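Local coordinates for protein thioredoxin reductase (Streptomyces clavuligerus, PDB 4NTD) that probably uses a bound flavin (FAD) and a redox-active cysteine pair to form the disulfide bond of the antibiotic holomycin, at residues V56-G62 with A99-E105. Sequence-based numbering, arbitrary orientation.
With FAD (flavin-adenine dinucleotide), chain C.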
ATOM      1  N   VAL A  56     -15.949  -7.357  13.090  1.00 16.99           N
ATOM      2  CA  VAL A  56     -16.043  -6.417  11.976  1.00 17.13           C
ATOM      3  C   VAL A  56     -17.342  -6.605  11.201  1.00 17.54           C
ATOM      4  O   VAL A  56     -17.735  -7.731  10.901  1.00 18.13           O
ATOM      5  CB  VAL A  56     -14.861  -6.613  11.001  1.00 17.83           C
ATOM      6  CG1 VAL A  56     -14.959  -5.663   9.811  1.00 18.99           C
ATOM      7  CG2 VAL A  56     -13.537  -6.420  11.729  1.00 17.51           C
ATOM      8  N   VAL A  57     -17.995  -5.489  10.879  1.00 17.60           N
ATOM      9  CA  VAL A  57     -19.108  -5.475   9.935  1.00 17.59           C
ATOM     10  C   VAL A  57     -18.724  -4.559   8.775  1.00 16.70           C
ATOM     11  O   VAL A  57     -18.301  -3.425   8.994  1.00 17.39           O
ATOM     12  CB  VAL A  57     -20.414  -4.967  10.582  1.00 18.51           C
ATOM     13  CG1 VAL A  57     -21.540  -4.913   9.553  1.00 19.32           C
ATOM     14  CG2 VAL A  57     -20.809  -5.851  11.757  1.00 19.23           C
ATOM     15  N   LEU A  58     -18.848  -5.063   7.550  1.00 16.31           N
ATOM     16  CA  LEU A  58     -18.651  -4.243   6.360  1.00 16.65           C
ATOM     17  C   LEU A  58     -20.003  -3.875   5.775  1.00 16.82           C
ATOM     18  O   LEU A  58     -20.885  -4.727   5.669  1.00 17.57           O
ATOM     19  CB  LEU A  58     -17.841  -4.985   5.298  1.00 17.34           C
ATOM     20  CG  LEU A  58     -16.425  -5.409   5.689  1.00 17.42           C
ATOM     21  CD1 LEU A  58     -16.399  -6.846   6.194  1.00 18.35           C
ATOM     22  CD2 LEU A  58     -15.478  -5.220   4.513  1.00 19.18           C
ATOM     23  N   VAL A  59     -20.159  -2.605   5.406  1.00 16.53           N
ATOM     24  CA  VAL A  59     -21.336  -2.140   4.677  1.00 16.68           C
ATOM     25  C   VAL A  59     -20.851  -1.583   3.340  1.00 16.49           C
ATOM     26  O   VAL A  59     -20.024  -0.669   3.312  1.00 17.15           O
ATOM     27  CB  VAL A  59     -22.109  -1.051   5.450  1.00 17.27           C
ATOM     28  CG1 VAL A  59     -23.410  -0.711   4.734  1.00 17.26           C
ATOM     29  CG2 VAL A  59     -22.394  -1.500   6.878  1.00 18.66           C
ATOM     30  N   ASP A  60     -21.350  -2.144   2.240  1.00 15.80           N
ATOM     31  CA  ASP A  60     -20.882  -1.773   0.902  1.00 15.98           C
ATOM     32  C   ASP A  60     -22.035  -1.682  -0.093  1.00 16.42           C
ATOM     33  O   ASP A  60     -22.878  -2.574  -0.156  1.00 16.76           O
ATOM     34  CB  ASP A  60     -19.850  -2.781   0.400  1.00 16.74           C
ATOM     35  CG  ASP A  60     -19.380  -2.475  -1.007  1.00 16.37           C
ATOM     36  OD1 ASP A  60     -18.519  -1.585  -1.169  1.00 16.30           O
ATOM     37  OD2 ASP A  60     -19.877  -3.120  -1.952  1.00 18.15           O
ATOM     38  N   SER A  61     -22.046  -0.612  -0.886  1.00 16.77           N
ATOM     39  CA  SER A  61     -23.155  -0.335  -1.803  1.00 16.80           C
ATOM     40  C   SER A  61     -23.011  -0.972  -3.195  1.00 17.80           C
ATOM     41  O   SER A  61     -23.893  -0.807  -4.040  1.00 20.85           O
ATOM     42  CB  SER A  61     -23.366   1.178  -1.928  1.00 18.57           C
ATOM     43  OG  SER A  61     -22.210   1.828  -2.420  1.00 19.66           O
ATOM     44  N   GLY A  62     -21.913  -1.686  -3.434  1.00 18.37           N
ATOM     45  CA  GLY A  62     -21.757  -2.511  -4.637  1.00 19.60           C
ATOM     46  C   GLY A  62     -21.375  -1.781  -5.914  1.00 19.90           C
ATOM     47  O   GLY A  62     -21.743  -2.215  -7.007  1.00 21.88           O
ATOM     48  N   ALA A  99     -15.984 -12.041   9.780  1.00 19.33           N
ATOM     49  CA  ALA A  99     -16.490 -10.696   9.517  1.00 19.93           C
ATOM     50  C   ALA A  99     -17.809 -10.808   8.763  1.00 19.77           C
ATOM     51  O   ALA A  99     -18.015 -11.750   7.999  1.00 20.01           O
ATOM     52  CB  ALA A  99     -15.488  -9.885   8.717  1.00 19.91           C
ATOM     53  N   GLU A 100     -18.697  -9.844   8.983  1.00 18.95           N
ATOM     54  CA  GLU A 100     -20.039  -9.887   8.413  1.00 20.37           C
ATOM     55  C   GLU A 100     -20.240  -8.792   7.372  1.00 19.38           C
ATOM     56  O   GLU A 100     -19.741  -7.680   7.530  1.00 20.54           O
ATOM     57  CB  GLU A 100     -21.070  -9.776   9.529  1.00 22.99           C
ATOM     58  CG  GLU A 100     -21.048 -10.976  10.460  1.00 27.88           C
ATOM     59  CD  GLU A 100     -22.038 -10.855  11.593  1.00 31.85           C
ATOM     60  OE1 GLU A 100     -21.764 -10.090  12.541  1.00 34.53           O
ATOM     61  OE2 GLU A 100     -23.086 -11.531  11.543  1.00 36.49           O
ATOM     62  N   PHE A 101     -20.966  -9.127   6.307  1.00 18.76           N
ATOM     63  CA  PHE A 101     -21.208  -8.213   5.194  1.00 17.89           C
ATOM     64  C   PHE A 101     -22.675  -7.806   5.110  1.00 17.87           C
ATOM     65  O   PHE A 101     -23.576  -8.635   5.276  1.00 18.64           O
ATOM     66  CB  PHE A 101     -20.825  -8.871   3.866  1.00 19.42           C
ATOM     67  CG  PHE A 101     -19.351  -8.880   3.580  1.00 20.90           C
ATOM     68  CD1 PHE A 101     -18.760  -7.837   2.875  1.00 21.68           C
ATOM     69  CD2 PHE A 101     -18.559  -9.947   3.981  1.00 22.13           C
ATOM     70  CE1 PHE A 101     -17.404  -7.848   2.597  1.00 20.93           C
ATOM     71  CE2 PHE A 101     -17.201  -9.966   3.703  1.00 21.23           C
ATOM     72  CZ  PHE A 101     -16.622  -8.915   3.010  1.00 20.25           C
ATOM     73  N   ILE A 102     -22.898  -6.523   4.839  1.00 17.03           N
ATOM     74  CA  ILE A 102     -24.209  -6.009   4.471  1.00 17.68           C
ATOM     75  C   ILE A 102     -24.063  -5.269   3.145  1.00 17.94           C
ATOM     76  O   ILE A 102     -23.170  -4.426   3.003  1.00 17.73           O
ATOM     77  CB  ILE A 102     -24.752  -5.016   5.524  1.00 19.13           C
ATOM     78  CG1 ILE A 102     -24.874  -5.691   6.895  1.00 19.66           C
ATOM     79  CG2 ILE A 102     -26.102  -4.449   5.085  1.00 18.72           C
ATOM     80  CD1 ILE A 102     -25.247  -4.748   8.021  1.00 20.72           C
ATOM     81  N   ARG A 103     -24.913  -5.591   2.173  0.50 17.35           N
ATOM     82  CA  ARG A 103     -24.983  -4.794   0.954  0.50 15.47           C
ATOM     83  C   ARG A 103     -26.007  -3.688   1.167  0.50 17.25           C
ATOM     84  O   ARG A 103     -27.207  -3.946   1.207  0.50 19.21           O
ATOM     85  CB  ARG A 103     -25.356  -5.632  -0.266  0.50 17.08           C
ATOM     86  CG  ARG A 103     -25.330  -4.819  -1.551  0.50 18.40           C
ATOM     87  CD  ARG A 103     -25.705  -5.637  -2.772  0.50 19.17           C
ATOM     88  NE  ARG A 103     -25.951  -4.783  -3.934  0.50 19.24           N
ATOM     89  CZ  ARG A 103     -25.124  -4.677  -4.968  0.50 20.31           C
ATOM     90  NH1 ARG A 103     -24.005  -5.387  -4.991  0.50 21.76           N
ATOM     91  NH2 ARG A 103     -25.420  -3.877  -5.985  0.50 18.82           N
ATOM     92  N   GLY A 104     -25.519  -2.460   1.313  1.00 16.49           N
ATOM     93  CA  GLY A 104     -26.365  -1.305   1.579  1.00 18.11           C
ATOM     94  C   GLY A 104     -25.550  -0.029   1.544  1.00 18.33           C
ATOM     95  O   GLY A 104     -24.361  -0.052   1.215  1.00 18.35           O
ATOM     96  N   GLU A 105     -26.191   1.082   1.892  1.00 19.07           N
ATOM     97  CA  GLU A 105     -25.560   2.396   1.837  1.00 18.53           C
ATOM     98  C   GLU A 105     -25.629   3.073   3.199  1.00 18.78           C
ATOM     99  O   GLU A 105     -26.714   3.262   3.748  1.00 19.18           O
ATOM    100  CB  GLU A 105     -26.244   3.276   0.784  1.00 20.55           C
ATOM    101  CG  GLU A 105     -25.593   4.646   0.618  1.00 23.98           C
ATOM    102  CD  GLU A 105     -26.246   5.513  -0.446  1.00 30.62           C
ATOM    103  OE1 GLU A 105     -27.036   4.997  -1.263  1.00 31.29           O
ATOM    104  OE2 GLU A 105     -25.959   6.728  -0.467  1.00 35.38           O
TER
HETATM  105  PA  FAD C 402     -13.436   1.360  -4.611  1.00 15.00           P
HETATM  106  O1A FAD C 402     -12.754   0.161  -5.214  1.00 15.51           O
HETATM  107  O2A FAD C 402     -14.123   2.331  -5.533  1.00 15.68           O
HETATM  108  O5B FAD C 402     -14.511   0.832  -3.546  1.00 14.28           O
HETATM  109  C5B FAD C 402     -15.305   1.751  -2.807  1.00 14.99           C
HETATM  110  C4B FAD C 402     -16.562   1.029  -2.354  1.00 15.94           C
HETATM  111  O4B FAD C 402     -17.260   1.838  -1.411  1.00 15.80           O
HETATM  112  C3B FAD C 402     -17.528   0.758  -3.505  1.00 16.12           C
HETATM  113  O3B FAD C 402     -17.797  -0.646  -3.618  1.00 16.75           O
HETATM  114  C2B FAD C 402     -18.780   1.545  -3.154  1.00 17.19           C
HETATM  115  O2B FAD C 402     -19.980   0.857  -3.522  1.00 18.74           O
HETATM  116  C1B FAD C 402     -18.661   1.699  -1.647  1.00 16.35           C
HETATM  117  N9A FAD C 402     -19.363   2.851  -1.041  1.00 15.52           N
HETATM  118  C8A FAD C 402     -19.222   4.148  -1.369  1.00 16.31           C
HETATM  119  N7A FAD C 402     -20.002   4.925  -0.579  1.00 17.06           N
HETATM  120  C5A FAD C 402     -20.649   4.115   0.277  1.00 16.00           C
HETATM  121  C6A FAD C 402     -21.621   4.279   1.377  1.00 16.59           C
HETATM  122  N6A FAD C 402     -22.068   5.510   1.714  1.00 18.15           N
HETATM  123  N1A FAD C 402     -22.046   3.166   2.021  1.00 17.33           N
HETATM  124  C2A FAD C 402     -21.608   1.932   1.689  1.00 17.00           C
HETATM  125  N3A FAD C 402     -20.719   1.716   0.699  1.00 15.81           N
HETATM  126  C4A FAD C 402     -20.217   2.747  -0.026  1.00 15.81           C
HETATM  127  N1  FAD C 402      -6.518   0.457 -10.676  1.00 14.43           N
HETATM  128  C2  FAD C 402      -5.610  -0.531 -10.849  1.00 15.08           C
HETATM  129  O2  FAD C 402      -4.791  -0.739  -9.930  1.00 15.49           O
HETATM  130  N3  FAD C 402      -5.560  -1.284 -11.963  1.00 15.23           N
HETATM  131  C4  FAD C 402      -6.421  -1.109 -12.981  1.00 14.87           C
HETATM  132  O4  FAD C 402      -6.348  -1.819 -14.004  1.00 15.70           O
HETATM  133  C4X FAD C 402      -7.457  -0.054 -12.868  1.00 14.41           C
HETATM  134  N5  FAD C 402      -8.366   0.198 -13.843  1.00 15.28           N
HETATM  135  C5X FAD C 402      -9.285   1.189 -13.692  1.00 15.23           C
HETATM  136  C6  FAD C 402     -10.207   1.426 -14.707  1.00 16.61           C
HETATM  137  C7  FAD C 402     -11.163   2.430 -14.586  1.00 17.26           C
HETATM  138  C7M FAD C 402     -12.152   2.670 -15.700  1.00 19.32           C
HETATM  139  C8  FAD C 402     -11.204   3.261 -13.356  1.00 17.06           C
HETATM  140  C8M FAD C 402     -12.225   4.360 -13.207  1.00 17.99           C
HETATM  141  C9  FAD C 402     -10.287   3.032 -12.336  1.00 16.39           C
HETATM  142  C9A FAD C 402      -9.323   2.026 -12.454  1.00 15.47           C
HETATM  143  N10 FAD C 402      -8.377   1.769 -11.428  1.00 14.78           N
HETATM  144  C10 FAD C 402      -7.444   0.736 -11.620  1.00 14.18           C
HETATM  145  C1' FAD C 402      -8.333   2.521 -10.167  1.00 14.35           C
HETATM  146  C2' FAD C 402      -9.212   1.810  -9.137  1.00 14.27           C
HETATM  147  O2' FAD C 402     -10.592   2.030  -9.465  1.00 15.90           O
HETATM  148  C3' FAD C 402      -8.946   2.310  -7.718  1.00 14.36           C
HETATM  149  O3' FAD C 402      -7.553   2.158  -7.417  1.00 15.21           O
HETATM  150  C4' FAD C 402      -9.749   1.560  -6.654  1.00 14.35           C
HETATM  151  O4' FAD C 402     -11.131   1.465  -7.017  1.00 16.05           O
HETATM  152  C5' FAD C 402      -9.666   2.252  -5.300  1.00 14.20           C
HETATM  153  O5' FAD C 402     -10.096   1.340  -4.292  1.00 13.88           O
HETATM  154  P   FAD C 402     -10.990   1.823  -3.050  1.00 14.54           P
HETATM  155  O1P FAD C 402     -10.444   3.124  -2.531  1.00 15.26           O
HETATM  156  O2P FAD C 402     -11.148   0.638  -2.131  1.00 14.88           O
HETATM  157  O3P FAD C 402     -12.420   2.229  -3.701  1.00 14.88           O
HETATM  158  O   HOH W   1     -19.072  -9.291  12.883  1.00 35.78           O
HETATM  159  O   HOH W   2     -23.375  -4.390  -7.951  1.00 40.47           O
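Leu58 lays its CD1 methyl over one face of the Phe101 ring, a CH-pi contact 3.9 Å from methyl carbon to ring centroid, while CD2 touches CE1 of the same ring. In both residues CG stands beside the backbone N (chi1 -61° and -79°), and the two side chains lie side by side, packed against helices 40-51 and 83-96. On the other face of the sheet Val57 CG1 meets Ile102 CD1. Between these two layers the backbones pair in parallel: Val56 O accepts from Glu100 N, Glu100 O from Leu58 N at 2.8 Å, Leu58 O from Ile102 N, and Ile102 O from Asp60 N. The last rung, Gly104 N to Asp60 O, is more bent, with the donor well above the carbonyl plane.

At the C-terminal end of strand 56-60, Asp60 OD1 accepts from the ribose hydroxyl O3B of FAD at 2.7 Å and also from Ala38 N, so two bonds grip it. Its OD2 is met from above the carboxylate plane by Gly62 N, a bent bond that closes an Asx turn. Ser61 OG and ribose O2B are hydrogen-bonded at 2.7 Å. Strand 56-60 is second in the unit 31-36, 40-51, 56-60 and first in the crossover through helix 83-96 to strand 100-103; an acidic residue at its end, here Asp60, holding the adenosine ribose, is characteristic of FAD-binding Rossmann-type domains.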